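Local coordinates for protein putative transcriptional regulator (Clostridium difficile, PDB 3QI7) that is of unknown function but has a periplasmic-binding-protein-like fold and is probably a lipoprotein that binds a small ligand such as a sugar, at residues 149-154 and 250-255; 300-305 and 363-368. All coordinates share one frame; numbering follows the deposited sequence. Where two conformers were deposited one is given.

Contact 1 (149-154 and 250-255)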
# COMPACT_ATOMS: atom_id res chain seq x y z
N GLU A 149 -16.57 5.60 6.08
CA GLU A 149 -17.76 5.00 5.44
C GLU A 149 -17.83 3.49 5.70
O GLU A 149 -18.88 2.98 6.12
CB GLU A 149 -17.78 5.30 3.95
CG GLU A 149 -17.94 6.78 3.66
CD GLU A 149 -17.87 7.09 2.18
OE1 GLU A 149 -17.71 6.14 1.41
OE2 GLU A 149 -17.96 8.28 1.79
N ARG A 150 -16.71 2.79 5.53
CA ARG A 150 -16.70 1.33 5.68
C ARG A 150 -16.96 0.93 7.13
O ARG A 150 -17.62 -0.09 7.38
CB ARG A 150 -15.39 0.71 5.13
CG ARG A 150 -15.37 0.69 3.59
CD ARG A 150 -14.05 0.14 2.94
NE ARG A 150 -14.11 0.35 1.49
CZ ARG A 150 -13.16 0.06 0.62
NH1 ARG A 150 -12.03 -0.54 0.98
NH2 ARG A 150 -13.36 0.36 -0.65
N SER A 151 -16.45 1.74 8.08
CA SER A 151 -16.82 1.62 9.49
C SER A 151 -18.35 1.72 9.73
O SER A 151 -18.96 0.86 10.42
CB SER A 151 -16.08 2.71 10.32
OG SER A 151 -14.68 2.49 10.29
N LYS A 152 -18.96 2.77 9.16
CA LYS A 152 -20.42 2.99 9.23
C LYS A 152 -21.17 1.76 8.68
O LYS A 152 -22.09 1.26 9.33
CB LYS A 152 -20.84 4.27 8.45
CG LYS A 152 -22.33 4.68 8.60
CD LYS A 152 -22.59 5.48 9.87
CE LYS A 152 -24.05 5.75 10.11
NZ LYS A 152 -24.17 6.89 11.05
N GLU A 153 -20.72 1.25 7.55
CA GLU A 153 -21.40 0.14 6.84
C GLU A 153 -21.35 -1.15 7.66
O GLU A 153 -22.26 -1.98 7.58
CB GLU A 153 -20.82 -0.08 5.47
CG GLU A 153 -21.05 1.14 4.59
CD GLU A 153 -20.19 1.19 3.33
OE1 GLU A 153 -19.64 0.17 2.93
OE2 GLU A 153 -20.06 2.28 2.71
N MSE A 154 -20.31 -1.28 8.45
CA MSE A 154 -20.16 -2.44 9.34
C MSE A 154 -20.94 -2.30 10.64
O MSE A 154 -20.85 -3.19 11.49
CB MSE A 154 -18.66 -2.66 9.61
CG MSE A 154 -17.94 -3.07 8.35
SE MSE A 154 -16.04 -3.27 8.52
CE MSE A 154 -16.02 -5.04 9.36
N ILE A 250 -15.48 -3.75 16.38
CA ILE A 250 -15.16 -3.71 14.96
C ILE A 250 -13.76 -3.12 14.71
O ILE A 250 -13.37 -2.13 15.34
CB ILE A 250 -16.20 -2.87 14.16
CG1 ILE A 250 -17.60 -3.45 14.30
CG2 ILE A 250 -15.84 -2.79 12.71
CD1 ILE A 250 -18.71 -2.37 14.21
N VAL A 251 -13.02 -3.75 13.81
CA VAL A 251 -11.77 -3.19 13.28
C VAL A 251 -11.84 -3.22 11.76
O VAL A 251 -11.41 -4.17 11.08
CB VAL A 251 -10.51 -3.92 13.82
CG1 VAL A 251 -9.25 -3.18 13.39
CG2 VAL A 251 -10.62 -4.08 15.35
N ALA A 252 -12.38 -2.13 11.21
CA ALA A 252 -12.65 -2.08 9.76
C ALA A 252 -11.34 -2.21 8.97
O ALA A 252 -11.30 -2.88 7.93
CB ALA A 252 -13.38 -0.79 9.42
N GLU A 253 -10.28 -1.56 9.47
CA GLU A 253 -8.94 -1.59 8.86
C GLU A 253 -7.77 -1.44 9.85
O GLU A 253 -7.82 -0.65 10.80
CB GLU A 253 -8.81 -0.46 7.79
CG GLU A 253 -9.83 -0.52 6.68
CD GLU A 253 -9.62 0.56 5.62
OE1 GLU A 253 -8.94 1.54 5.94
OE2 GLU A 253 -10.14 0.43 4.49
N GLN A 254 -6.67 -2.13 9.57
CA GLN A 254 -5.37 -1.82 10.18
C GLN A 254 -4.93 -0.41 9.71
O GLN A 254 -5.41 0.10 8.69
CB GLN A 254 -4.32 -2.80 9.72
CG GLN A 254 -4.57 -4.29 10.13
CD GLN A 254 -4.07 -5.26 9.09
OE1 GLN A 254 -4.72 -5.47 8.05
NE2 GLN A 254 -2.90 -5.84 9.33
N SER A 255 -3.96 0.15 10.43
CA SER A 255 -3.25 1.36 10.01
C SER A 255 -3.02 1.35 8.50
O SER A 255 -3.35 2.32 7.79
CB SER A 255 -1.94 1.48 10.80
OG SER A 255 -1.10 0.34 10.71
O HOH W 1 -11.30 -1.71 3.63
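A largely apolar helix-to-loop contact, closed at one end by a water bridge between opposite charges, joins the C-terminal end of helix 140-153 to the irregular segment that follows helix 234-247, within the lobe built on parallel strands 191-196, 159-164 and 228-231. At its middle the backbones come close, with the CA atoms of Ser151 and Ala252 5.6 Å apart. The methyl group of Ala252 points at the helix and is shared by two side chains: Ser151 OG lies 3.6 Å from Ala252 CB, and the selenium of selenomethionine Met154 lies 3.7 Å from the same carbon. Ser151 OG keeps a polar partner, since its chi1 of -65° sets it beside its own backbone N and it bonds back to Leu147 O one turn earlier. The Met154 chain runs out straight and then bends at chi3 (79°), which carries CE to 4.0 Å from Ile250 CG2. Ile250 meets the same residue with its other branch as well, CD1 resting 3.6 Å from Met154 O. At the other end, Arg150 extends from CG to NE and brings NH1 to 4.1 Å from Glu253 OE2, too far for a salt bridge. A water bridges the two groups: it lies in the guanidinium plane, accepts from Arg150 NH1 and donates to Glu253 OE2 at 2.6 Å. The carboxylate stands nearly upright to the guanidinium, 83° between planes, and both groups have direct partners too, Arg150 NH1 bonding Leu366 O and Glu253 OE1 forming a salt bridge with Arg143. Around the contact, Ile250 makes backbone hydrogen bonds with Ile227 and with Val229 of strand 228-231, Val251 turns away to pack on helix 234-247, and Arg150 and Met154 reach Gln368 of strand 361-370.

Contact 2 (300-305 and 363-368)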
# COMPACT_ATOMS: atom_id res chain seq x y z
N GLY A 300 -11.99 -6.13 8.77
CA GLY A 300 -11.81 -5.88 7.34
C GLY A 300 -10.40 -5.53 6.89
O GLY A 300 -9.44 -5.47 7.68
N GLY A 301 -10.30 -5.28 5.59
CA GLY A 301 -9.02 -4.98 4.96
C GLY A 301 -9.18 -4.76 3.46
O GLY A 301 -10.25 -4.33 2.99
N TYR A 302 -8.12 -5.09 2.73
CA TYR A 302 -8.10 -5.18 1.28
C TYR A 302 -7.75 -6.62 0.85
O TYR A 302 -7.26 -7.40 1.67
CB TYR A 302 -7.05 -4.25 0.68
CG TYR A 302 -7.13 -2.77 1.00
CD1 TYR A 302 -8.36 -2.13 1.22
CD2 TYR A 302 -5.97 -2.00 1.01
CE1 TYR A 302 -8.42 -0.76 1.45
CE2 TYR A 302 -6.00 -0.63 1.26
CZ TYR A 302 -7.23 -0.01 1.48
OH TYR A 302 -7.27 1.36 1.72
N PRO A 303 -7.98 -6.98 -0.43
CA PRO A 303 -7.52 -8.28 -0.91
C PRO A 303 -6.00 -8.47 -0.82
O PRO A 303 -5.52 -9.62 -0.77
CB PRO A 303 -7.94 -8.26 -2.40
CG PRO A 303 -9.05 -7.38 -2.44
CD PRO A 303 -8.74 -6.28 -1.47
N MSE A 304 -5.25 -7.38 -0.86
CA MSE A 304 -3.78 -7.43 -0.74
C MSE A 304 -3.24 -6.11 -0.19
O MSE A 304 -3.91 -5.09 -0.29
CB MSE A 304 -3.11 -7.78 -2.09
CG MSE A 304 -3.55 -7.00 -3.32
SE MSE A 304 -2.95 -7.79 -5.04
CE MSE A 304 -1.05 -8.00 -4.75
N PRO A 305 -2.03 -6.12 0.37
CA PRO A 305 -1.52 -4.86 0.88
C PRO A 305 -1.18 -3.92 -0.23
O PRO A 305 -0.83 -4.37 -1.30
CB PRO A 305 -0.24 -5.23 1.61
CG PRO A 305 -0.07 -6.77 1.44
CD PRO A 305 -1.03 -7.22 0.43
N SER A 363 -4.52 8.14 -7.62
CA SER A 363 -4.50 7.49 -6.33
C SER A 363 -5.51 6.37 -6.38
O SER A 363 -6.46 6.45 -7.17
CB SER A 363 -4.75 8.46 -5.19
OG SER A 363 -6.05 8.98 -5.24
N VAL A 364 -5.32 5.35 -5.55
CA VAL A 364 -6.17 4.17 -5.62
C VAL A 364 -6.61 3.74 -4.23
O VAL A 364 -5.87 3.89 -3.28
CB VAL A 364 -5.44 2.98 -6.36
CG1 VAL A 364 -4.07 2.73 -5.82
CG2 VAL A 364 -6.25 1.67 -6.32
N ILE A 365 -7.84 3.24 -4.14
CA ILE A 365 -8.35 2.58 -2.95
C ILE A 365 -8.87 1.26 -3.46
O ILE A 365 -9.58 1.24 -4.45
CB ILE A 365 -9.57 3.33 -2.28
CG1 ILE A 365 -9.16 4.74 -1.80
CG2 ILE A 365 -10.17 2.49 -1.10
CD1 ILE A 365 -8.11 4.79 -0.71
N LEU A 366 -8.50 0.16 -2.82
CA LEU A 366 -9.01 -1.16 -3.25
C LEU A 366 -10.37 -1.44 -2.64
O LEU A 366 -10.71 -0.86 -1.61
CB LEU A 366 -8.02 -2.26 -2.84
CG LEU A 366 -6.66 -2.12 -3.49
CD1 LEU A 366 -5.70 -3.22 -2.97
CD2 LEU A 366 -6.80 -2.18 -5.02
N SER A 367 -11.12 -2.34 -3.26
CA SER A 367 -12.39 -2.80 -2.73
C SER A 367 -12.18 -3.45 -1.39
O SER A 367 -11.14 -4.00 -1.09
CB SER A 367 -13.09 -3.80 -3.65
OG SER A 367 -13.71 -3.11 -4.71
N GLN A 368 -13.21 -3.34 -0.58
CA GLN A 368 -13.20 -3.84 0.77
C GLN A 368 -13.19 -5.36 0.78
O GLN A 368 -13.90 -6.01 0.03
CB GLN A 368 -14.46 -3.36 1.50
CG GLN A 368 -14.51 -3.79 2.94
CD GLN A 368 -15.79 -3.38 3.63
OE1 GLN A 368 -16.86 -3.50 3.08
NE2 GLN A 368 -15.67 -2.98 4.88
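Tyr302 lays one face of its ring over the CB of Leu366, a CH-pi contact with that carbon 4.2 Å from the ring centroid and 22° off the normal. The overlap is offset toward the rim, so Leu366 CB comes nearest to Tyr302 CG, at 4.0 Å, and the two side chains cross at about a right angle. With chi1 at -57°, the Tyr302 ring sits beside its own backbone N, and its hydroxyl end reaches Ile365, OH to CG2 4.2 Å. Leu366 extends past the ring in the other direction: its CD1 touches Tyr302 CB and lies 3.7 Å from Met304 O, a buried carbonyl without a polar partner in the model. Ser367 O is likewise buried with none, and its nearest neighbour across the contact is Pro303 CD at 3.3 Å. The touching parts of the chain run 115° apart, so beyond the short antiparallel pairing, in which Gly301 bonds to Leu369, segment 300-305 veers off strand 361-370 and side chains take over. The segments cross where the lobes meet, consistent with the inter-lobe connections of a periplasmic-binding-protein-like fold. Pro305 then occupies the N-cap position of helix 306-324, whose Phe309 packs on Leu366 and Met304; helix 140-153 meets Tyr302 through Arg143 and Arg150, while Val364 and Ile365 pair with neighbouring backbone at Gly137 and Glu350.

Overall arrangement
Contacts 1 and 2 lie in series along the chain and touch, their centres about 12 Å apart. Arg150 joins them: its NH1 donates to the bridging water of contact 1 and to Leu366 O, 2.9 Å away, in contact 2, where it also packs against Tyr302. A second join is made by backbone, Val251 O to Gly300 N at 3.1 Å. Contact 1 is the more peripheral, about 17 Å from the chain centre against 8 Å for contact 2, yet a larger fraction of its touching residues is buried, four of six against four of eight. It combines apolar packing with water-bridged charges between helix and loop, whereas contact 2 relies on aromatic and aliphatic overlap beside a strand.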